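Local coordinates for protein alkaline serine protease AL20 (Nesterenkonia abyssinica, PDB 3CP7) that cleaves peptide bonds as a secreted, thermostable alkaline serine protease with a trypsin-like, chymotrypsin-clan fold, at residues A25-A29 and T111-I115; S34-G40 and D91-L97. All coordinates share one frame. Residue numbers count along the deposited sequence, not the author numbering.

Contact 1. Residues A25-A29 and T111-I115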
# COMPACT_ATOMS: atom_id res chain seq x y z
N ALA A 25 -0.37 15.29 -11.41
CA ALA A 25 -0.33 15.10 -9.96
C ALA A 25 -0.23 16.44 -9.26
O ALA A 25 -0.14 17.49 -9.91
CB ALA A 25 0.85 14.21 -9.57
N ASN A 26 -0.22 16.41 -7.93
CA ASN A 26 -0.22 17.64 -7.16
C ASN A 26 0.48 17.46 -5.83
O ASN A 26 0.20 16.50 -5.12
CB ASN A 26 -1.67 18.08 -6.93
CG ASN A 26 -1.77 19.45 -6.27
OD1 ASN A 26 -1.25 20.44 -6.79
ND2 ASN A 26 -2.44 19.50 -5.11
N ILE A 27 1.36 18.40 -5.48
CA ILE A 27 2.02 18.37 -4.17
C ILE A 27 1.00 18.68 -3.07
O ILE A 27 0.39 19.76 -3.08
CB ILE A 27 3.19 19.37 -4.06
CG1 ILE A 27 4.20 19.16 -5.19
CG2 ILE A 27 3.87 19.24 -2.69
CD1 ILE A 27 5.28 20.26 -5.26
N VAL A 28 0.84 17.74 -2.15
CA VAL A 28 -0.03 17.94 -0.99
C VAL A 28 0.83 18.05 0.27
O VAL A 28 1.88 17.41 0.36
CB VAL A 28 -1.10 16.82 -0.85
CG1 VAL A 28 -2.14 16.96 -1.96
CG2 VAL A 28 -0.46 15.41 -0.82
N ALA A 29 0.39 18.88 1.21
CA ALA A 29 1.17 19.10 2.44
C ALA A 29 1.43 17.77 3.11
O ALA A 29 0.51 16.97 3.27
CB ALA A 29 0.42 20.02 3.36
N THR A 111 5.57 25.57 -1.26
CA THR A 111 4.15 25.49 -0.95
C THR A 111 3.61 24.12 -1.32
O THR A 111 4.32 23.30 -1.94
CB THR A 111 3.37 26.63 -1.66
OG1 THR A 111 2.04 26.72 -1.12
CG2 THR A 111 3.30 26.42 -3.17
N ALA A 112 2.37 23.87 -0.89
CA ALA A 112 1.68 22.61 -1.14
C ALA A 112 0.21 22.86 -0.89
O ALA A 112 -0.17 23.78 -0.16
CB ALA A 112 2.18 21.53 -0.20
N SER A 113 -0.64 22.02 -1.49
CA SER A 113 -2.07 22.09 -1.22
C SER A 113 -2.43 21.40 0.08
O SER A 113 -1.88 20.35 0.40
CB SER A 113 -2.82 21.36 -2.33
OG SER A 113 -2.61 22.00 -3.56
N PRO A 114 -3.41 21.97 0.81
CA PRO A 114 -4.01 21.19 1.88
C PRO A 114 -4.82 20.05 1.24
O PRO A 114 -5.14 20.12 0.05
CB PRO A 114 -4.95 22.18 2.60
CG PRO A 114 -4.91 23.46 1.84
CD PRO A 114 -4.07 23.28 0.61
N ILE A 115 -5.13 19.03 2.02
CA ILE A 115 -5.91 17.90 1.51
C ILE A 115 -6.99 17.61 2.54
O ILE A 115 -6.75 17.69 3.75
CB ILE A 115 -4.99 16.70 1.20
CG1 ILE A 115 -5.77 15.54 0.56
CG2 ILE A 115 -4.21 16.26 2.45
CD1 ILE A 115 -4.86 14.46 -0.03
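Two extended backbones can be joined where they cross as well as where they run alongside each other. Residues 26-29 and 111-115 lie 91° apart in direction and meet at a single bridge, Val28 opposite Ser113, whose CA atoms are 4.6 Å apart. Ser113 supplies both backbone hydrogen bonds: its N donates to Ile27 O (2.9 Å), and its O accepts from Ala29 N (2.8 Å), so one residue brackets Val28. The same Ser113 O also receives a CA-H...O contact from Val28 CA at 3.3 Å. The nearly perpendicular directions fit a single bridge rather than a ladder.

A third hydrogen bond comes from side chains, Asn26 ND2 donating almost linearly to Ser113 OG (2.9 Å). Ala112 points toward the other segment, its CB packing 3.8 Å from Ile27 CG2 and 4.2 Å from Ala29 CB; on the far side of the bridge Ile115 CD1 lies 4.2 Å from Val28 CG1.

The site involves the C-terminal part of strand 19-27, where the loop linking the two barrels of the chymotrypsin-like fold crosses the N-terminal one. The Asn26 side chain also hydrogen-bonds His8 (OD1) and Gln183 (ND2), and Pro114 has a backbone hydrogen bond to Gln183, linking the crossing to the sheet holding strands 183-191 and 124-129. Ile27 packs on Val105 and Val109 of helix 105-109, while Val28 touches Thr35 of strand 35-38.

Contact 2. Residues S34-G40 and D91-L97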
# COMPACT_ATOMS: atom_id res chain seq x y z
N SER A 34 7.46 15.42 0.63
CA SER A 34 7.84 14.71 -0.58
C SER A 34 6.68 14.03 -1.30
O SER A 34 6.91 13.17 -2.15
CB SER A 34 8.89 13.64 -0.24
OG SER A 34 10.04 14.23 0.35
N THR A 35 5.45 14.40 -0.96
CA THR A 35 4.29 13.61 -1.38
C THR A 35 3.43 14.34 -2.40
O THR A 35 3.01 15.48 -2.18
CB THR A 35 3.44 13.20 -0.17
OG1 THR A 35 4.24 12.43 0.73
CG2 THR A 35 2.25 12.33 -0.57
N VAL A 36 3.16 13.64 -3.51
CA VAL A 36 2.16 14.09 -4.49
C VAL A 36 0.97 13.14 -4.53
O VAL A 36 1.12 11.91 -4.43
CB VAL A 36 2.75 14.30 -5.91
CG1 VAL A 36 3.78 15.42 -5.93
CG2 VAL A 36 3.35 13.00 -6.47
N ALA A 37 -0.21 13.72 -4.69
CA ALA A 37 -1.44 12.97 -4.92
C ALA A 37 -1.60 12.76 -6.40
O ALA A 37 -1.34 13.66 -7.22
CB ALA A 37 -2.62 13.74 -4.38
N THR A 38 -2.06 11.57 -6.75
CA THR A 38 -2.33 11.24 -8.14
C THR A 38 -3.39 10.14 -8.19
O THR A 38 -4.02 9.83 -7.17
CB THR A 38 -1.02 10.85 -8.88
OG1 THR A 38 -1.26 10.79 -10.29
CG2 THR A 38 -0.45 9.51 -8.40
N ALA A 39 -3.63 9.58 -9.38
CA ALA A 39 -4.56 8.45 -9.52
C ALA A 39 -3.81 7.14 -9.35
O ALA A 39 -2.64 7.03 -9.72
CB ALA A 39 -5.25 8.49 -10.89
N GLY A 40 -4.49 6.14 -8.82
CA GLY A 40 -3.90 4.80 -8.73
C GLY A 40 -3.42 4.30 -10.07
O GLY A 40 -2.32 3.74 -10.17
N ASP A 91 -9.51 4.77 -7.00
CA ASP A 91 -8.47 5.10 -7.96
C ASP A 91 -7.75 6.37 -7.54
O ASP A 91 -7.80 7.39 -8.24
CB ASP A 91 -9.02 5.25 -9.39
CG ASP A 91 -7.92 5.41 -10.42
OD1 ASP A 91 -8.21 5.89 -11.54
OD2 ASP A 91 -6.76 5.07 -10.13
N TYR A 92 -7.10 6.32 -6.38
CA TYR A 92 -6.25 7.40 -5.88
C TYR A 92 -4.96 6.77 -5.36
O TYR A 92 -4.90 5.56 -5.07
CB TYR A 92 -6.95 8.22 -4.78
CG TYR A 92 -7.56 7.37 -3.70
CD1 TYR A 92 -8.94 7.14 -3.66
CD2 TYR A 92 -6.77 6.75 -2.73
CE1 TYR A 92 -9.51 6.33 -2.69
CE2 TYR A 92 -7.32 5.94 -1.76
CZ TYR A 92 -8.70 5.72 -1.74
OH TYR A 92 -9.26 4.90 -0.78
N ALA A 93 -3.93 7.59 -5.23
CA ALA A 93 -2.62 7.11 -4.83
C ALA A 93 -1.74 8.28 -4.50
O ALA A 93 -2.08 9.43 -4.76
CB ALA A 93 -1.99 6.28 -5.95
N PHE A 94 -0.59 7.98 -3.93
CA PHE A 94 0.39 9.00 -3.59
C PHE A 94 1.75 8.52 -4.03
O PHE A 94 2.04 7.32 -3.93
CB PHE A 94 0.36 9.27 -2.08
CG PHE A 94 -0.98 9.73 -1.59
CD1 PHE A 94 -1.31 11.09 -1.64
CD2 PHE A 94 -1.94 8.82 -1.17
CE1 PHE A 94 -2.56 11.53 -1.24
CE2 PHE A 94 -3.19 9.25 -0.79
CZ PHE A 94 -3.52 10.60 -0.84
N ALA A 95 2.57 9.43 -4.52
CA ALA A 95 3.96 9.09 -4.83
C ALA A 95 4.85 9.92 -3.93
O ALA A 95 4.68 11.14 -3.79
CB ALA A 95 4.28 9.35 -6.30
N VAL A 96 5.80 9.24 -3.29
CA VAL A 96 6.79 9.89 -2.44
C VAL A 96 8.07 10.06 -3.26
O VAL A 96 8.64 9.08 -3.75
CB VAL A 96 7.06 9.06 -1.18
CG1 VAL A 96 8.04 9.79 -0.27
CG2 VAL A 96 5.75 8.79 -0.44
N LEU A 97 8.48 11.32 -3.42
CA LEU A 97 9.55 11.67 -4.33
C LEU A 97 10.91 11.74 -3.66
O LEU A 97 11.02 11.86 -2.45
CB LEU A 97 9.23 13.00 -5.04
CG LEU A 97 7.85 13.08 -5.72
CD1 LEU A 97 7.65 14.44 -6.34
CD2 LEU A 97 7.61 11.96 -6.76
O HOH W 1 12.33 12.15 -0.11
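Val36 sits beside Ala95 between strands 35-38 and 93-97 of the barrel, Val36 CG2 meeting Ala95 CB at 3.8 Å on their shared face, with Leu97 CD1 also reaching Val36 CG1 at 4.0 Å; on the other face Ala37 CB rests 3.8 Å from Phe94 CE1. The strands run antiparallel, their axes 4.7 Å apart at closest. Val36 and Ala95 exchange hydrogen bonds, each N to the other's O at 2.9 Å, and Thr38 and Ala93 form the next hydrogen-bonded pair. Past the Val36-Ala95 pair, Leu97 N donates to Ser34 O (2.7 Å), and a water donates to both Leu97 O and Ser34 OG, which also hydrogen-bonds Asn32 O. At the other end Asp91 OD1 is hydrogen-bonded to His41 ND1 and Ser188 OG, a position consistent with the Asp of a chymotrypsin-type triad with His41 and Ser169. Strand 35-38 is flanked by 19-27 and strand 93-97 by 71-78, while Phe94 and Tyr92 pack against helix 205-214.

Overall arrangement
From the N terminus, the chain runs through strand 19-27 into residues 25-29, turns, and returns along strand 35-38. Contact 2 closes first, when residues 91-97 come back to 34-40 after an excursion that includes strands 55-59 and 71-78. Helix 105-109 follows, and residues 111-115 then close the wider loop of contact 1, which encloses contact 2 completely. The centres of the two contacts lie about 10 Å apart and are joined directly: strands 19-27 and 35-38 are neighbours, with Asn26 O 2.8 Å from Ala37 N. Contact 2 thus joins two adjacent strands of the N-terminal barrel wall, whereas contact 1 fastens across it the segment leading toward strand 124-129 of the other sheet.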